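Uncharacterized protein MG296 homolog (Mycoplasma pneumoniae, PDB 2I15) is of unknown function but folds as an all-helical protein whose chains pack closely against one another in the crystal. Local coordinates at residues L38-S43 with Y48-Y53; A102-I107 with R120-L125. All coordinates share one frame; numbering follows the deposited sequence.

Overall arrangement
Two contacts follow one another along the chain of this all-helical protein, contact 1 closing before contact 2 opens, with centres about 21 Å apart. Contact 1 (38-43 with 48-53) joins the end of helix 27-41 to the loop that runs on to helix 57-75. Contact 2 (102-107 with 120-125) pairs helix 92-113 with helix 120-128. They share no helix but meet through apolar and aromatic side chains: Tyr48 lies against Leu103 and Phe106, and Tyr53 also reaches Phe106. The loop thus packs against the side chains of helix 92-113. Both contacts also touch the second subunit, so the loop and the helix pair contribute to the fold and to the association of chains.

Contact 1 (L38-S43 with Y48-Y53)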
loop_
_atom_site.group_PDB
_atom_site.type_symbol
_atom_site.label_atom_id
_atom_site.label_comp_id
_atom_site.label_asym_id
_atom_site.label_seq_id
_atom_site.Cartn_x
_atom_site.Cartn_y
_atom_site.Cartn_z
ATOM N N LEU A 38 -21.652 -10.159 15.699
ATOM C CA LEU A 38 -21.292 -11.474 16.236
ATOM C C LEU A 38 -20.539 -12.289 15.192
ATOM O O LEU A 38 -19.377 -12.652 15.385
ATOM C CB LEU A 38 -22.568 -12.232 16.652
ATOM C CG LEU A 38 -22.645 -12.895 18.027
ATOM C CD1 LEU A 38 -23.532 -14.151 17.933
ATOM C CD2 LEU A 38 -21.242 -13.258 18.540
ATOM N N GLU A 39 -21.219 -12.573 14.087
ATOM C CA GLU A 39 -20.636 -13.348 13.013
ATOM C C GLU A 39 -19.265 -12.776 12.673
ATOM O O GLU A 39 -18.359 -13.502 12.267
ATOM C CB GLU A 39 -21.564 -13.302 11.795
ATOM C CG GLU A 39 -20.937 -13.700 10.468
ATOM C CD GLU A 39 -21.828 -13.346 9.274
ATOM O OE1 GLU A 39 -22.301 -12.183 9.195
ATOM O OE2 GLU A 39 -22.052 -14.231 8.418
ATOM N N ARG A 40 -19.118 -11.471 12.856
ATOM C CA ARG A 40 -17.872 -10.783 12.556
ATOM C C ARG A 40 -16.806 -11.038 13.615
ATOM O O ARG A 40 -15.629 -11.192 13.304
ATOM C CB ARG A 40 -18.124 -9.281 12.452
ATOM C CG ARG A 40 -16.942 -8.530 11.917
ATOM C CD ARG A 40 -17.144 -7.030 11.916
ATOM N NE ARG A 40 -15.944 -6.365 11.424
ATOM C CZ ARG A 40 -15.738 -5.055 11.472
ATOM N NH1 ARG A 40 -16.660 -4.252 11.987
ATOM N NH2 ARG A 40 -14.596 -4.550 11.019
ATOM N N GLU A 41 -17.240 -11.083 14.865
ATOM C CA GLU A 41 -16.357 -11.300 15.995
ATOM C C GLU A 41 -15.810 -12.719 16.047
ATOM O O GLU A 41 -14.669 -12.949 16.479
ATOM C CB GLU A 41 -17.121 -11.030 17.287
ATOM C CG GLU A 41 -16.266 -11.127 18.536
ATOM C CD GLU A 41 -15.289 -9.974 18.647
ATOM O OE1 GLU A 41 -15.240 -9.122 17.716
ATOM O OE2 GLU A 41 -14.574 -9.920 19.674
ATOM N N GLN A 42 -16.636 -13.663 15.599
ATOM C CA GLN A 42 -16.306 -15.082 15.633
ATOM C C GLN A 42 -15.741 -15.741 14.361
ATOM O O GLN A 42 -15.771 -16.967 14.247
ATOM C CB GLN A 42 -17.547 -15.851 16.104
ATOM C CG GLN A 42 -18.176 -15.252 17.349
ATOM C CD GLN A 42 -19.443 -15.958 17.785
ATOM O OE1 GLN A 42 -19.772 -15.968 18.966
ATOM N NE2 GLN A 42 -20.171 -16.530 16.835
ATOM N N SER A 43 -15.223 -14.953 13.419
ATOM C CA SER A 43 -14.659 -15.523 12.195
ATOM C C SER A 43 -13.267 -16.128 12.402
ATOM O O SER A 43 -12.886 -17.081 11.714
ATOM C CB SER A 43 -14.598 -14.471 11.086
ATOM O OG SER A 43 -15.026 -13.198 11.538
ATOM N N TYR A 48 -6.968 -8.392 13.052
ATOM C CA TYR A 48 -6.467 -7.007 12.996
ATOM C C TYR A 48 -7.309 -5.912 12.326
ATOM O O TYR A 48 -6.902 -4.755 12.300
ATOM C CB TYR A 48 -5.057 -6.992 12.390
ATOM C CG TYR A 48 -4.135 -8.005 13.021
ATOM C CD1 TYR A 48 -3.800 -9.175 12.347
ATOM C CD2 TYR A 48 -3.634 -7.817 14.309
ATOM C CE1 TYR A 48 -2.997 -10.154 12.941
ATOM C CE2 TYR A 48 -2.834 -8.784 14.919
ATOM C CZ TYR A 48 -2.522 -9.944 14.224
ATOM O OH TYR A 48 -1.779 -10.923 14.835
ATOM N N GLU A 49 -8.470 -6.265 11.791
ATOM C CA GLU A 49 -9.354 -5.283 11.157
ATOM C C GLU A 49 -10.711 -5.483 11.790
ATOM O O GLU A 49 -11.688 -4.781 11.506
ATOM C CB GLU A 49 -9.485 -5.565 9.670
ATOM C CG GLU A 49 -8.139 -5.648 8.998
ATOM C CD GLU A 49 -7.850 -4.410 8.215
ATOM O OE1 GLU A 49 -8.231 -4.378 7.025
ATOM O OE2 GLU A 49 -7.285 -3.462 8.800
ATOM N N ASP A 50 -10.741 -6.496 12.636
ATOM C CA ASP A 50 -11.918 -6.915 13.325
ATOM C C ASP A 50 -12.360 -5.922 14.342
ATOM O O ASP A 50 -11.599 -5.644 15.284
ATOM C CB ASP A 50 -11.634 -8.251 14.028
ATOM C CG ASP A 50 -12.765 -9.222 13.907
ATOM O OD1 ASP A 50 -13.899 -8.885 14.309
ATOM O OD2 ASP A 50 -12.506 -10.338 13.411
ATOM N N ASP A 51 -13.557 -5.355 14.166
ATOM C CA ASP A 51 -14.024 -4.505 15.234
ATOM C C ASP A 51 -14.025 -5.745 16.105
ATOM O O ASP A 51 -14.782 -6.702 15.886
ATOM C CB ASP A 51 -15.444 -3.978 15.026
ATOM C CG ASP A 51 -15.886 -3.091 16.154
ATOM O OD1 ASP A 51 -17.092 -2.767 16.230
ATOM O OD2 ASP A 51 -15.028 -2.716 16.977
ATOM N N ASP A 52 -13.100 -5.755 17.043
ATOM C CA ASP A 52 -12.892 -6.898 17.908
ATOM C C ASP A 52 -12.259 -6.097 18.995
ATOM O O ASP A 52 -12.230 -4.875 18.883
ATOM C CB ASP A 52 -11.875 -7.809 17.196
ATOM C CG ASP A 52 -11.840 -9.235 17.720
ATOM O OD1 ASP A 52 -11.523 -9.443 18.902
ATOM O OD2 ASP A 52 -12.109 -10.164 16.925
ATOM N N TYR A 53 -11.708 -6.733 20.016
ATOM C CA TYR A 53 -11.165 -5.941 21.102
ATOM C C TYR A 53 -12.466 -5.495 21.751
ATOM O O TYR A 53 -12.599 -4.364 22.207
ATOM C CB TYR A 53 -10.368 -4.751 20.552
ATOM C CG TYR A 53 -9.072 -5.141 19.894
ATOM C CD1 TYR A 53 -9.049 -6.002 18.806
ATOM C CD2 TYR A 53 -7.861 -4.659 20.372
ATOM C CE1 TYR A 53 -7.854 -6.368 18.218
ATOM C CE2 TYR A 53 -6.662 -5.019 19.789
ATOM C CZ TYR A 53 -6.665 -5.875 18.723
ATOM O OH TYR A 53 -5.467 -6.278 18.185
#
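The C-terminal end of helix 27-41 meets the acidic loop leading to helix 57-75, Arg40 and Glu41 facing Asp50, Asp51 and Asp52 across a short reversal of the chain. It illustrates how a helix end can be joined to a loop with no clear hydrogen bond between them. The Arg40 chain is extended from CG to NE, which carries the guanidinium across the loop backbone, and Asp51 N lies 3.4 Å above the plane, over its centre. Asp51 CB touches the same group, 3.3 Å from NH1 of Arg40. The side chains of Arg40 and Asp50 pass in opposite directions, their guanidinium and carboxylate planes 19° apart. OD1 of Asp50 lies 4.3 Å from NE of Arg40 but well out of the guanidinium plane, so any attraction is probably one of charge alone. The same OD1 of Asp50 is 3.1 Å from Arg40 O, two acceptors that cannot bond.

One helical position further on, Glu41 has CG anti to its backbone nitrogen (chi1 -176°) and then bends at chi2, bringing its carboxylate up to Asp52. The side chains cross at about a right angle, though their carboxylate planes are only 34° apart, with OE2 of Glu41 3.2 Å from OD1 of Asp52. Asp54 and Asp55 add further negative charge nearby, so one or more of these acids may well have a raised pKa. Tyr53 stacks on Phe34 of the second subunit. In the poorly ordered Asp52, OD1 shares the backbone N-H of Tyr53 with Asp55, apparently 2.9 Å from Tyr53 N and through its anti lone pair.

Contact 2 (A102-I107 with R120-L125); sequences ALTLFI and RYHQQL
Ile107 of helix 92-113 points its side chain at Tyr121 and His122 on helix 120-128, a compact example of a branched residue filling the angle between two rings. Its CB already lies 3.7 Å from CE1 of His122. From there the branches divide: CG2, anti to the backbone nitrogen, runs out to the neighbouring helix, while CG1 sits beside that nitrogen. The CG2 methyl stands over the imidazole face as a CH-pi contact, 3.8 Å from the ring centroid of His122 and 26° off the normal, displaced toward CE1. On another side, CG2 of Ile107 packs against CD2 of Tyr121 at 3.6 Å.

The imidazole is held in other directions too. Thr104 O lies near its plane at the edge, 3.5 Å from CE1 of His122, and NE2 is hydrogen-bonded to Ser108, which helps fix the rotation of the ring. Tyr121 reaches beyond the chain, its OH bonded to Glu21 of the second subunit.

The two short segments cross steeply, 137° between their N-to-C directions, with axes 11.0 Å apart at closest approach. Tyr100, from an earlier turn of helix 92-113, touches both Ile107 and Leu125, extending the apolar seam between the two helices.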
loop_
_atom_site.group_PDB
_atom_site.type_symbol
_atom_site.label_atom_id
_atom_site.label_comp_id
_atom_site.label_asym_id
_atom_site.label_seq_id
_atom_site.Cartn_x
_atom_site.Cartn_y
_atom_site.Cartn_z
ATOM N N ALA A 102 -0.673 -5.730 6.745
ATOM C CA ALA A 102 -1.798 -6.313 7.478
ATOM C C ALA A 102 -1.882 -5.730 8.895
ATOM O O ALA A 102 -2.944 -5.734 9.507
ATOM C CB ALA A 102 -1.651 -7.835 7.551
ATOM N N LEU A 103 -0.770 -5.209 9.402
ATOM C CA LEU A 103 -0.739 -4.682 10.762
ATOM C C LEU A 103 -0.776 -3.155 10.865
ATOM O O LEU A 103 -0.737 -2.584 11.958
ATOM C CB LEU A 103 0.505 -5.240 11.479
ATOM C CG LEU A 103 0.525 -6.776 11.548
ATOM C CD1 LEU A 103 1.798 -7.260 12.143
ATOM C CD2 LEU A 103 -0.678 -7.256 12.378
ATOM N N THR A 104 -0.876 -2.502 9.716
ATOM C CA THR A 104 -0.881 -1.043 9.621
ATOM C C THR A 104 -1.717 -0.312 10.692
ATOM O O THR A 104 -1.218 0.584 11.376
ATOM C CB THR A 104 -1.340 -0.630 8.193
ATOM O OG1 THR A 104 -0.276 0.061 7.528
ATOM C CG2 THR A 104 -2.553 0.274 8.249
ATOM N N LEU A 105 -2.981 -0.706 10.833
ATOM C CA LEU A 105 -3.893 -0.087 11.787
ATOM C C LEU A 105 -3.439 -0.418 13.215
ATOM O O LEU A 105 -3.540 0.408 14.124
ATOM C CB LEU A 105 -5.313 -0.607 11.546
ATOM C CG LEU A 105 -6.575 0.092 12.073
ATOM C CD1 LEU A 105 -6.430 0.427 13.534
ATOM C CD2 LEU A 105 -6.839 1.321 11.270
ATOM N N PHE A 106 -2.924 -1.635 13.385
ATOM C CA PHE A 106 -2.411 -2.144 14.657
ATOM C C PHE A 106 -1.212 -1.293 15.077
ATOM O O PHE A 106 -1.101 -0.872 16.226
ATOM C CB PHE A 106 -1.950 -3.587 14.464
ATOM C CG PHE A 106 -1.572 -4.296 15.736
ATOM C CD1 PHE A 106 -2.519 -4.998 16.469
ATOM C CD2 PHE A 106 -0.260 -4.276 16.188
ATOM C CE1 PHE A 106 -2.162 -5.673 17.629
ATOM C CE2 PHE A 106 0.105 -4.949 17.354
ATOM C CZ PHE A 106 -0.850 -5.645 18.067
ATOM N N ILE A 107 -0.331 -1.028 14.120
ATOM C CA ILE A 107 0.884 -0.261 14.361
ATOM C C ILE A 107 0.662 1.200 14.768
ATOM O O ILE A 107 1.428 1.737 15.575
ATOM C CB ILE A 107 1.775 -0.358 13.129
ATOM C CG1 ILE A 107 2.178 -1.831 12.947
ATOM C CG2 ILE A 107 3.015 0.534 13.283
ATOM C CD1 ILE A 107 2.856 -2.115 11.655
ATOM N N ARG A 120 6.261 8.751 12.559
ATOM C CA ARG A 120 7.675 8.479 12.833
ATOM C C ARG A 120 7.809 7.007 13.245
ATOM O O ARG A 120 8.753 6.302 12.847
ATOM C CB ARG A 120 8.227 9.371 13.944
ATOM C CG ARG A 120 9.725 9.161 14.143
ATOM C CD ARG A 120 10.244 9.838 15.405
ATOM N NE ARG A 120 11.215 10.881 15.090
ATOM C CZ ARG A 120 10.939 11.967 14.375
ATOM N NH1 ARG A 120 9.713 12.153 13.901
ATOM N NH2 ARG A 120 11.888 12.863 14.135
ATOM N N TYR A 121 6.834 6.544 14.024
ATOM C CA TYR A 121 6.814 5.164 14.485
ATOM C C TYR A 121 6.882 4.289 13.230
ATOM O O TYR A 121 7.781 3.448 13.074
ATOM C CB TYR A 121 5.514 4.897 15.256
ATOM C CG TYR A 121 5.510 3.610 16.051
ATOM C CD1 TYR A 121 6.363 3.442 17.134
ATOM C CD2 TYR A 121 4.656 2.563 15.717
ATOM C CE1 TYR A 121 6.361 2.272 17.872
ATOM C CE2 TYR A 121 4.647 1.381 16.452
ATOM C CZ TYR A 121 5.511 1.246 17.526
ATOM O OH TYR A 121 5.537 0.074 18.244
ATOM N N HIS A 122 5.917 4.510 12.342
ATOM C CA HIS A 122 5.826 3.775 11.092
ATOM C C HIS A 122 7.113 3.835 10.276
ATOM O O HIS A 122 7.565 2.829 9.724
ATOM C CB HIS A 122 4.691 4.342 10.239
ATOM C CG HIS A 122 3.344 3.800 10.589
ATOM N ND1 HIS A 122 2.939 2.546 10.220
ATOM C CD2 HIS A 122 2.322 4.358 11.275
ATOM C CE1 HIS A 122 1.706 2.339 10.665
ATOM N NE2 HIS A 122 1.318 3.419 11.304
ATOM N N GLN A 123 7.700 5.023 10.192
ATOM C CA GLN A 123 8.928 5.215 9.424
ATOM C C GLN A 123 10.122 4.468 10.010
ATOM O O GLN A 123 10.904 3.870 9.271
ATOM C CB GLN A 123 9.199 6.710 9.291
ATOM C CG GLN A 123 8.165 7.370 8.401
ATOM C CD GLN A 123 8.216 8.893 8.425
ATOM O OE1 GLN A 123 8.802 9.495 9.330
ATOM N NE2 GLN A 123 7.577 9.522 7.438
ATOM N N GLN A 124 10.258 4.485 11.332
ATOM C CA GLN A 124 11.353 3.763 11.959
ATOM C C GLN A 124 11.160 2.291 11.588
ATOM O O GLN A 124 12.080 1.615 11.109
ATOM C CB GLN A 124 11.301 3.968 13.471
ATOM C CG GLN A 124 11.345 5.429 13.866
ATOM C CD GLN A 124 11.184 5.650 15.364
ATOM O OE1 GLN A 124 10.210 5.196 15.979
ATOM N NE2 GLN A 124 12.140 6.360 15.959
ATOM N N LEU A 125 9.930 1.825 11.776
ATOM C CA LEU A 125 9.546 0.451 11.467
ATOM C C LEU A 125 10.116 0.040 10.111
ATOM O O LEU A 125 10.827 -0.959 10.007
ATOM C CB LEU A 125 8.017 0.338 11.425
ATOM C CG LEU A 125 7.285 -1.010 11.305
ATOM C CD1 LEU A 125 7.830 -1.866 10.148
ATOM C CD2 LEU A 125 7.397 -1.741 12.619
#